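Local coordinates for protein RickCE (PDB 5HAM) that probably cleaves ubiquitin from modified proteins, as a CE-clan deubiquitinase used by Rickettsia bellii as an effector, here represented by a fragment with its catalytic domain, at residues I198-T206 and A227-K235; L45-K55 and D96-L107. All coordinates share one frame; numbering follows the deposited sequence.

Interaction 1: residues I198-T206 and A227-K235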
loop_
_atom_site.group_PDB
_atom_site.type_symbol
_atom_site.label_atom_id
_atom_site.label_comp_id
_atom_site.label_asym_id
_atom_site.label_seq_id
_atom_site.Cartn_x
_atom_site.Cartn_y
_atom_site.Cartn_z
ATOM N N ILE A 198 16.801 -3.303 -6.228
ATOM C CA ILE A 198 16.984 -4.706 -5.908
ATOM C C ILE A 198 15.659 -5.286 -5.432
ATOM O O ILE A 198 15.123 -4.873 -4.404
ATOM C CB ILE A 198 18.052 -4.894 -4.828
ATOM C CG1 ILE A 198 19.411 -4.389 -5.334
ATOM C CG2 ILE A 198 18.139 -6.355 -4.435
ATOM C CD1 ILE A 198 20.420 -4.153 -4.220
ATOM N N ASP A 199 15.118 -6.216 -6.210
ATOM C CA ASP A 199 13.863 -6.874 -5.871
ATOM C C ASP A 199 14.175 -8.246 -5.302
ATOM O O ASP A 199 14.642 -9.122 -6.025
ATOM C CB ASP A 199 12.984 -6.997 -7.119
ATOM C CG ASP A 199 11.556 -7.459 -6.809
ATOM O OD1 ASP A 199 11.201 -7.618 -5.619
ATOM O OD2 ASP A 199 10.777 -7.651 -7.773
ATOM N N GLU A 200 13.916 -8.423 -4.009
ATOM C CA GLU A 200 14.268 -9.656 -3.313
ATOM C C GLU A 200 13.432 -10.791 -3.837
ATOM O O GLU A 200 13.825 -11.963 -3.720
ATOM C CB GLU A 200 14.041 -9.525 -1.805
ATOM C CG GLU A 200 14.887 -8.452 -1.142
ATOM C CD GLU A 200 16.332 -8.882 -0.949
ATOM O OE1 GLU A 200 17.231 -8.234 -1.525
ATOM O OE2 GLU A 200 16.571 -9.867 -0.221
ATOM N N GLN A 201 12.298 -10.411 -4.432
ATOM C CA GLN A 201 11.236 -11.322 -4.883
ATOM C C GLN A 201 11.194 -12.631 -4.109
ATOM O O GLN A 201 11.414 -13.715 -4.658
ATOM C CB GLN A 201 11.254 -11.559 -6.407
ATOM C CG GLN A 201 12.580 -11.362 -7.088
ATOM C CD GLN A 201 12.488 -11.559 -8.600
ATOM O OE1 GLN A 201 11.491 -12.067 -9.110
ATOM N NE2 GLN A 201 13.524 -11.153 -9.318
ATOM N N THR A 202 10.941 -12.530 -2.815
ATOM C CA THR A 202 10.957 -13.728 -2.000
ATOM C C THR A 202 9.562 -14.002 -1.501
ATOM O O THR A 202 9.066 -13.302 -0.619
ATOM C CB THR A 202 11.886 -13.573 -0.814
ATOM O OG1 THR A 202 13.173 -13.185 -1.290
ATOM C CG2 THR A 202 11.987 -14.883 -0.034
ATOM N N LYS A 203 8.923 -15.004 -2.091
ATOM C CA LYS A 203 7.610 -15.399 -1.645
ATOM C C LYS A 203 7.770 -15.924 -0.234
ATOM O O LYS A 203 8.602 -16.802 0.019
ATOM C CB LYS A 203 7.017 -16.483 -2.553
ATOM C CG LYS A 203 5.684 -17.007 -2.059
ATOM C CD LYS A 203 5.298 -18.328 -2.717
ATOM C CE LYS A 203 4.017 -18.200 -3.546
ATOM N NZ LYS A 203 3.486 -19.531 -4.021
ATOM N N GLN A 204 6.987 -15.384 0.689
ATOM C CA GLN A 204 7.096 -15.805 2.078
ATOM C C GLN A 204 5.834 -16.487 2.574
ATOM O O GLN A 204 5.892 -17.575 3.137
ATOM C CB GLN A 204 7.503 -14.630 2.970
ATOM C CG GLN A 204 8.929 -14.260 2.742
ATOM C CD GLN A 204 9.300 -12.903 3.296
ATOM O OE1 GLN A 204 8.511 -11.954 3.237
ATOM N NE2 GLN A 204 10.513 -12.799 3.839
ATOM N N GLN A 205 4.691 -15.860 2.342
ATOM C CA GLN A 205 3.419 -16.457 2.726
ATOM C C GLN A 205 2.332 -15.899 1.838
ATOM O O GLN A 205 2.300 -14.697 1.570
ATOM C CB GLN A 205 3.115 -16.174 4.199
ATOM C CG GLN A 205 1.824 -16.821 4.686
ATOM C CD GLN A 205 1.774 -16.947 6.187
ATOM O OE1 GLN A 205 2.807 -16.974 6.852
ATOM N NE2 GLN A 205 0.568 -17.019 6.737
ATOM N N THR A 206 1.434 -16.756 1.369
ATOM C CA THR A 206 0.414 -16.299 0.423
ATOM C C THR A 206 -0.878 -15.817 1.069
ATOM O O THR A 206 -1.812 -15.467 0.373
ATOM C CB THR A 206 0.089 -17.353 -0.630
ATOM O OG1 THR A 206 -0.415 -18.525 0.017
ATOM C CG2 THR A 206 1.340 -17.709 -1.397
ATOM N N ALA A 227 19.941 -10.816 5.667
ATOM C CA ALA A 227 19.047 -11.545 4.768
ATOM C C ALA A 227 17.651 -11.664 5.380
ATOM O O ALA A 227 17.503 -11.961 6.573
ATOM C CB ALA A 227 19.601 -12.928 4.451
ATOM N N ILE A 228 16.634 -11.433 4.560
ATOM C CA ILE A 228 15.255 -11.665 4.974
ATOM C C ILE A 228 14.970 -13.163 5.077
ATOM O O ILE A 228 15.792 -13.984 4.660
ATOM C CB ILE A 228 14.255 -10.997 4.007
ATOM C CG1 ILE A 228 14.288 -11.658 2.633
ATOM C CG2 ILE A 228 14.547 -9.506 3.876
ATOM C CD1 ILE A 228 13.244 -11.075 1.689
ATOM N N LEU A 229 13.822 -13.514 5.649
ATOM C CA LEU A 229 13.445 -14.913 5.803
ATOM C C LEU A 229 13.179 -15.534 4.442
ATOM O O LEU A 229 12.354 -15.041 3.696
ATOM C CB LEU A 229 12.195 -15.034 6.674
ATOM C CG LEU A 229 12.339 -14.655 8.147
ATOM C CD1 LEU A 229 10.975 -14.334 8.744
ATOM C CD2 LEU A 229 12.996 -15.806 8.875
ATOM N N SER A 230 13.874 -16.617 4.125
ATOM C CA SER A 230 13.720 -17.224 2.814
ATOM C C SER A 230 12.347 -17.856 2.685
ATOM O O SER A 230 11.584 -17.930 3.663
ATOM C CB SER A 230 14.774 -18.293 2.601
ATOM O OG SER A 230 14.496 -19.397 3.428
ATOM N N THR A 231 12.032 -18.307 1.472
ATOM C CA THR A 231 10.777 -19.008 1.239
ATOM C C THR A 231 10.720 -20.214 2.165
ATOM O O THR A 231 9.711 -20.459 2.815
ATOM C CB THR A 231 10.603 -19.436 -0.235
ATOM O OG1 THR A 231 10.576 -18.273 -1.078
ATOM C CG2 THR A 231 9.290 -20.175 -0.404
ATOM N N GLU A 232 11.841 -20.923 2.268
ATOM C CA GLU A 232 11.938 -22.118 3.099
ATOM C C GLU A 232 11.650 -21.855 4.587
ATOM O O GLU A 232 10.794 -22.509 5.186
ATOM C CB GLU A 232 13.311 -22.773 2.906
ATOM C CG GLU A 232 13.402 -24.228 3.333
ATOM C CD GLU A 232 12.584 -25.180 2.455
ATOM O OE1 GLU A 232 11.838 -24.715 1.558
ATOM O OE2 GLU A 232 12.697 -26.409 2.669
ATOM N N GLU A 233 12.345 -20.884 5.171
ATOM C CA GLU A 233 12.131 -20.518 6.576
ATOM C C GLU A 233 10.762 -19.896 6.848
ATOM O O GLU A 233 10.335 -19.797 7.992
ATOM C CB GLU A 233 13.209 -19.541 7.046
ATOM C CG GLU A 233 14.633 -20.022 6.830
ATOM C CD GLU A 233 15.646 -18.871 6.822
ATOM O OE1 GLU A 233 15.310 -17.760 6.330
ATOM O OE2 GLU A 233 16.780 -19.084 7.308
ATOM N N SER A 234 10.080 -19.454 5.803
ATOM C CA SER A 234 8.839 -18.727 6.000
ATOM C C SER A 234 7.665 -19.667 6.097
ATOM O O SER A 234 6.602 -19.284 6.567
ATOM C CB SER A 234 8.629 -17.734 4.879
ATOM O OG SER A 234 9.526 -16.656 5.028
ATOM N N LYS A 235 7.868 -20.905 5.663
ATOM C CA LYS A 235 6.826 -21.925 5.712
ATOM C C LYS A 235 6.378 -22.178 7.149
ATOM O O LYS A 235 7.023 -21.733 8.097
ATOM C CB LYS A 235 7.333 -23.222 5.071
ATOM C CG LYS A 235 7.734 -23.061 3.612
ATOM C CD LYS A 235 8.145 -24.380 2.973
ATOM C CE LYS A 235 8.456 -24.210 1.485
ATOM N NZ LYS A 235 8.924 -25.482 0.853
HETATM O O HOH W 1 17.504 -10.572 2.065
HETATM O O HOH W 2 7.078 -19.673 2.364
HETATM O O HOH W 3 4.421 -18.646 7.750
#
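The carbonyl oxygen of Lys203 accepts a hydrogen bond from the Thr231 hydroxyl, with OG1 and O 2.7 Å apart. OG1 lies in the carbonyl plane, on a lone pair, at a C=O...donor angle of 143°, and Thr231 CA adds a CA-H...O contact to the same oxygen. The second direct bond runs from the side chain of Gln204 to the backbone of 227-235: NE2 donates a hydrogen bond to Leu229 O at 2.9 Å. It is nearly straight (173° at the hydrogen), lies in the amide plane and again uses a carbonyl lone pair. In Gln204, chi1 (-72°) places CG 3.4 Å from Ser234 OG, and the extended chi2 carries the amide on to Leu229 O. The other amide end, OE1, is bonded to Asn218, so both ends fix the rotation of the group. Ile228 brings a methyl, CD1, against the Thr202 hydroxyl, tip to tip, OG1 3.7 Å away; OG1 spends its proton on Glu200 O. The same CD1 lies 3.9 Å from Glu200 CB. One water bridges Glu200 OE2 and Ile228 N, and another joins Gln204 O to Thr231 O. Within 227-235, Ser230 and Glu233 form a capping box: Ser230 OG accepts from Glu233 N at 3.1 Å and Glu233 OE1 from Ser230 N. This N-caps the short, weakly bonded helix 231-234. Within the catalytic domain, the contact joins the chain leaving edge strand 196-199 to the segment beyond helix 211-223; Ile228 packs on Asn218 and Ile222 of that helix, and Leu229 reaches Leu242 of helix 238-251.

Interaction 2: residues L45-K55 and D96-L107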
loop_
_atom_site.group_PDB
_atom_site.type_symbol
_atom_site.label_atom_id
_atom_site.label_comp_id
_atom_site.label_asym_id
_atom_site.label_seq_id
_atom_site.Cartn_x
_atom_site.Cartn_y
_atom_site.Cartn_z
ATOM N N LEU A 45 -15.603 8.348 -14.744
ATOM C CA LEU A 45 -15.956 9.712 -14.349
ATOM C C LEU A 45 -17.289 10.193 -14.936
ATOM O O LEU A 45 -17.870 11.180 -14.461
ATOM C CB LEU A 45 -14.833 10.690 -14.698
ATOM C CG LEU A 45 -13.513 10.477 -13.939
ATOM C CD1 LEU A 45 -12.478 11.488 -14.415
ATOM C CD2 LEU A 45 -13.715 10.577 -12.430
ATOM N N LYS A 46 -17.783 9.491 -15.955
ATOM C CA LYS A 46 -19.090 9.826 -16.530
ATOM C C LYS A 46 -20.214 9.652 -15.507
ATOM O O LYS A 46 -21.287 10.227 -15.656
ATOM C CB LYS A 46 -19.365 9.040 -17.815
ATOM C CG LYS A 46 -18.370 9.374 -18.906
ATOM C CD LYS A 46 -18.780 8.837 -20.254
ATOM C CE LYS A 46 -17.918 9.445 -21.362
ATOM N NZ LYS A 46 -18.458 9.197 -22.737
ATOM N N ASP A 47 -19.942 8.895 -14.448
ATOM C CA ASP A 47 -20.869 8.773 -13.330
ATOM C C ASP A 47 -21.085 10.143 -12.699
ATOM O O ASP A 47 -22.104 10.373 -12.042
ATOM C CB ASP A 47 -20.311 7.830 -12.256
ATOM C CG ASP A 47 -20.470 6.356 -12.609
ATOM O OD1 ASP A 47 -20.819 6.024 -13.764
ATOM O OD2 ASP A 47 -20.229 5.524 -11.708
ATOM N N TYR A 48 -20.100 11.032 -12.865
ATOM C CA TYR A 48 -20.190 12.385 -12.331
ATOM C C TYR A 48 -20.532 13.444 -13.392
ATOM O O TYR A 48 -21.142 14.458 -13.072
ATOM C CB TYR A 48 -18.890 12.762 -11.627
ATOM C CG TYR A 48 -18.389 11.730 -10.630
ATOM C CD1 TYR A 48 -18.909 11.663 -9.340
ATOM C CD2 TYR A 48 -17.383 10.842 -10.974
ATOM C CE1 TYR A 48 -18.452 10.750 -8.439
ATOM C CE2 TYR A 48 -16.920 9.918 -10.075
ATOM C CZ TYR A 48 -17.454 9.878 -8.806
ATOM O OH TYR A 48 -16.986 8.952 -7.905
ATOM N N THR A 49 -20.146 13.209 -14.646
ATOM C CA THR A 49 -20.227 14.250 -15.674
ATOM C C THR A 49 -21.357 14.083 -16.684
ATOM O O THR A 49 -21.743 15.055 -17.336
ATOM C CB THR A 49 -18.894 14.389 -16.463
ATOM O OG1 THR A 49 -18.591 13.154 -17.122
ATOM C CG2 THR A 49 -17.737 14.759 -15.542
ATOM N N ALA A 50 -21.867 12.862 -16.835
ATOM C CA ALA A 50 -22.951 12.600 -17.781
ATOM C C ALA A 50 -24.233 13.295 -17.370
ATOM O O ALA A 50 -24.621 13.305 -16.198
ATOM C CB ALA A 50 -23.197 11.108 -17.950
ATOM N N LYS A 51 -24.876 13.899 -18.355
ATOM C CA LYS A 51 -26.096 14.645 -18.143
ATOM C C LYS A 51 -27.114 14.157 -19.170
ATOM O O LYS A 51 -26.753 13.438 -20.114
ATOM C CB LYS A 51 -25.796 16.135 -18.298
ATOM C CG LYS A 51 -24.613 16.546 -17.456
ATOM C CD LYS A 51 -24.383 18.037 -17.417
ATOM C CE LYS A 51 -23.338 18.359 -16.356
ATOM N NZ LYS A 51 -22.062 17.600 -16.533
ATOM N N GLY A 52 -28.379 14.515 -18.970
ATOM C CA GLY A 52 -29.419 14.199 -19.933
ATOM C C GLY A 52 -29.541 12.727 -20.278
ATOM O O GLY A 52 -29.681 11.873 -19.405
ATOM N N GLU A 53 -29.476 12.420 -21.565
ATOM C CA GLU A 53 -29.698 11.052 -21.994
ATOM C C GLU A 53 -28.525 10.140 -21.668
ATOM O O GLU A 53 -28.735 8.990 -21.290
ATOM C CB GLU A 53 -30.030 10.992 -23.482
ATOM C CG GLU A 53 -30.251 9.596 -23.994
ATOM C CD GLU A 53 -31.656 9.109 -23.739
ATOM O OE1 GLU A 53 -32.448 9.849 -23.115
ATOM O OE2 GLU A 53 -31.969 7.984 -24.182
ATOM N N GLU A 54 -27.298 10.635 -21.826
ATOM C CA GLU A 54 -26.116 9.851 -21.442
ATOM C C GLU A 54 -26.243 9.436 -19.969
ATOM O O GLU A 54 -26.046 8.273 -19.622
ATOM C CB GLU A 54 -24.813 10.632 -21.673
ATOM C CG GLU A 54 -24.137 10.408 -23.037
ATOM C CD GLU A 54 -24.710 11.272 -24.174
ATOM O OE1 GLU A 54 -25.613 12.102 -23.921
ATOM O OE2 GLU A 54 -24.248 11.123 -25.330
ATOM N N LYS A 55 -26.608 10.389 -19.115
ATOM C CA LYS A 55 -26.858 10.088 -17.712
ATOM C C LYS A 55 -27.983 9.052 -17.513
ATOM O O LYS A 55 -27.868 8.150 -16.687
ATOM C CB LYS A 55 -27.163 11.360 -16.920
ATOM C CG LYS A 55 -27.716 11.040 -15.542
ATOM C CD LYS A 55 -27.517 12.130 -14.539
ATOM C CE LYS A 55 -28.677 13.089 -14.509
ATOM N NZ LYS A 55 -28.711 13.679 -13.144
ATOM N N ASP A 96 -26.392 17.754 -10.726
ATOM C CA ASP A 96 -25.208 17.871 -11.575
ATOM C C ASP A 96 -24.076 18.596 -10.856
ATOM O O ASP A 96 -22.903 18.208 -10.951
ATOM C CB ASP A 96 -25.540 18.597 -12.875
ATOM C CG ASP A 96 -26.452 17.793 -13.785
ATOM O OD1 ASP A 96 -26.598 16.556 -13.595
ATOM O OD2 ASP A 96 -27.014 18.419 -14.708
ATOM N N ALA A 97 -24.446 19.638 -10.119
ATOM C CA ALA A 97 -23.485 20.424 -9.362
ATOM C C ALA A 97 -22.801 19.598 -8.274
ATOM O O ALA A 97 -21.594 19.707 -8.075
ATOM C CB ALA A 97 -24.160 21.627 -8.758
ATOM N N GLU A 98 -23.557 18.760 -7.574
ATOM C CA GLU A 98 -22.937 17.960 -6.531
ATOM C C GLU A 98 -22.124 16.818 -7.118
ATOM O O GLU A 98 -21.119 16.406 -6.541
ATOM C CB GLU A 98 -23.957 17.447 -5.513
ATOM C CG GLU A 98 -23.333 17.144 -4.132
ATOM C CD GLU A 98 -22.960 18.408 -3.329
ATOM O OE1 GLU A 98 -22.425 18.252 -2.209
ATOM O OE2 GLU A 98 -23.209 19.551 -3.799
ATOM N N ARG A 99 -22.536 16.312 -8.276
ATOM C CA ARG A 99 -21.776 15.241 -8.888
ATOM C C ARG A 99 -20.428 15.800 -9.323
ATOM O O ARG A 99 -19.387 15.146 -9.170
ATOM C CB ARG A 99 -22.541 14.596 -10.050
ATOM C CG ARG A 99 -23.726 13.759 -9.598
ATOM C CD ARG A 99 -24.689 13.505 -10.756
ATOM N NE ARG A 99 -24.086 12.692 -11.813
ATOM C CZ ARG A 99 -24.186 12.941 -13.122
ATOM N NH1 ARG A 99 -24.867 13.990 -13.575
ATOM N NH2 ARG A 99 -23.593 12.132 -13.987
ATOM N N GLU A 100 -20.454 17.033 -9.820
ATOM C CA GLU A 100 -19.235 17.750 -10.176
ATOM C C GLU A 100 -18.255 17.935 -8.999
ATOM O O GLU A 100 -17.051 17.693 -9.155
ATOM C CB GLU A 100 -19.580 19.098 -10.809
ATOM C CG GLU A 100 -18.422 19.752 -11.536
ATOM C CD GLU A 100 -17.898 18.900 -12.673
ATOM O OE1 GLU A 100 -18.719 18.238 -13.349
ATOM O OE2 GLU A 100 -16.666 18.885 -12.884
ATOM N N LYS A 101 -18.761 18.344 -7.831
ATOM C CA LYS A 101 -17.909 18.504 -6.640
ATOM C C LYS A 101 -17.319 17.165 -6.218
ATOM O O LYS A 101 -16.164 17.066 -5.816
ATOM C CB LYS A 101 -18.711 19.062 -5.462
ATOM C CG LYS A 101 -19.459 20.350 -5.762
ATOM C CD LYS A 101 -20.253 20.834 -4.545
ATOM C CE LYS A 101 -20.963 22.159 -4.818
ATOM N NZ LYS A 101 -21.810 22.609 -3.670
ATOM N N LEU A 102 -18.138 16.127 -6.306
ATOM C CA LEU A 102 -17.710 14.799 -5.925
ATOM C C LEU A 102 -16.530 14.377 -6.799
ATOM O O LEU A 102 -15.525 13.879 -6.304
ATOM C CB LEU A 102 -18.887 13.839 -6.077
ATOM C CG LEU A 102 -19.314 12.998 -4.876
ATOM C CD1 LEU A 102 -19.145 13.745 -3.552
ATOM C CD2 LEU A 102 -20.750 12.559 -5.066
ATOM N N LYS A 103 -16.658 14.611 -8.103
ATOM C CA LYS A 103 -15.604 14.319 -9.069
ATOM C C LYS A 103 -14.327 15.081 -8.748
ATOM O O LYS A 103 -13.220 14.528 -8.812
ATOM C CB LYS A 103 -16.084 14.680 -10.476
ATOM C CG LYS A 103 -15.016 14.690 -11.553
ATOM C CD LYS A 103 -15.340 15.770 -12.564
ATOM C CE LYS A 103 -14.173 16.009 -13.481
ATOM N NZ LYS A 103 -13.618 14.703 -13.917
ATOM N N ASN A 104 -14.481 16.355 -8.402
ATOM C CA ASN A 104 -13.325 17.183 -8.072
ATOM C C ASN A 104 -12.644 16.715 -6.800
ATOM O O ASN A 104 -11.418 16.702 -6.735
ATOM C CB ASN A 104 -13.696 18.664 -7.986
ATOM C CG ASN A 104 -14.015 19.252 -9.346
ATOM O OD1 ASN A 104 -13.366 18.918 -10.342
ATOM N ND2 ASN A 104 -15.025 20.116 -9.402
ATOM N N ASP A 105 -13.439 16.315 -5.806
ATOM C CA ASP A 105 -12.901 15.723 -4.573
ATOM C C ASP A 105 -12.058 14.502 -4.909
ATOM O O ASP A 105 -10.939 14.350 -4.422
ATOM C CB ASP A 105 -14.021 15.290 -3.618
ATOM C CG ASP A 105 -14.735 16.459 -2.996
ATOM O OD1 ASP A 105 -14.261 17.593 -3.208
ATOM O OD2 ASP A 105 -15.754 16.247 -2.290
ATOM N N LEU A 106 -12.619 13.632 -5.740
ATOM C CA LEU A 106 -11.940 12.422 -6.168
ATOM C C LEU A 106 -10.612 12.758 -6.860
ATOM O O LEU A 106 -9.585 12.151 -6.590
ATOM C CB LEU A 106 -12.853 11.623 -7.102
ATOM C CG LEU A 106 -12.180 10.412 -7.740
ATOM C CD1 LEU A 106 -11.665 9.480 -6.650
ATOM C CD2 LEU A 106 -13.135 9.692 -8.681
ATOM N N LEU A 107 -10.638 13.744 -7.742
ATOM C CA LEU A 107 -9.434 14.105 -8.466
ATOM C C LEU A 107 -8.430 14.751 -7.532
ATOM O O LEU A 107 -7.246 14.524 -7.673
ATOM C CB LEU A 107 -9.757 15.057 -9.617
ATOM C CG LEU A 107 -9.941 14.454 -11.010
ATOM C CD1 LEU A 107 -10.685 13.138 -10.924
ATOM C CD2 LEU A 107 -10.668 15.451 -11.925
HETATM O O HOH W 4 -22.388 16.816 -13.445
#
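Tyr48 and Arg99 carry a helix-helix contact with one knob-into-hole, the Tyr48 side chain set among Arg99, Leu102, Lys103 and Leu106. The axes of helix segments 45-49 and 96-107 approach to 8.4 Å at 145°, closer to antiparallel than to parallel. Lys103 CA lies over one face of the phenol ring, offset toward its rim, while the Leu102 and Leu106 side chains cross Tyr48 at about a right angle; Leu102 CB is 3.9 Å from Tyr48 CE1. Beyond the ring, Leu45 CD2 touches Leu106 CD2, also at 3.9 Å.

Arg99 reaches back across to the C-terminal end of helix 42-49. Its chain bends at chi3 (65°), and its guanidinium lies between Lys55 CD over one face and Tyr48 O over the centre of the opposite one. At the edge, Arg99 NE donates to Asp47 O at 3.1 Å, with that oxygen only 6° out of the guanidinium plane. Lys55 NZ and Asp96 OD1 form a long salt bridge of 3.6 Å, and Asp96 also pairs weakly with Arg99, a network that probably offsets the closeness of the two cations. Finally, NH1 and NH2 of Arg99 grip one atom end-on, each 2.7 Å from Ala50 O, where the chain has just left the helix.

How the interactions relate
Interaction 2 comes first along the chain and closes before interaction 1 opens. Their centres are about 45 Å apart, their nearest atoms about 28 Å, and they lie on opposite sides of the chain's centre, so neither touches the other. Interaction 2 belongs to an all-helical part, where helices 42-49 and 52-69 meet the start of the long helix 96-130. That helix leads on to strand 135-141 of the five-stranded mixed sheet; at one of the sheet's two outermost strands, 196-199, interaction 1 begins. Interaction 1 lies within the catalytic domain. The two contacts therefore lie in separate regions of an elongated molecule, with helix 96-130 linking the helical part to the sheet.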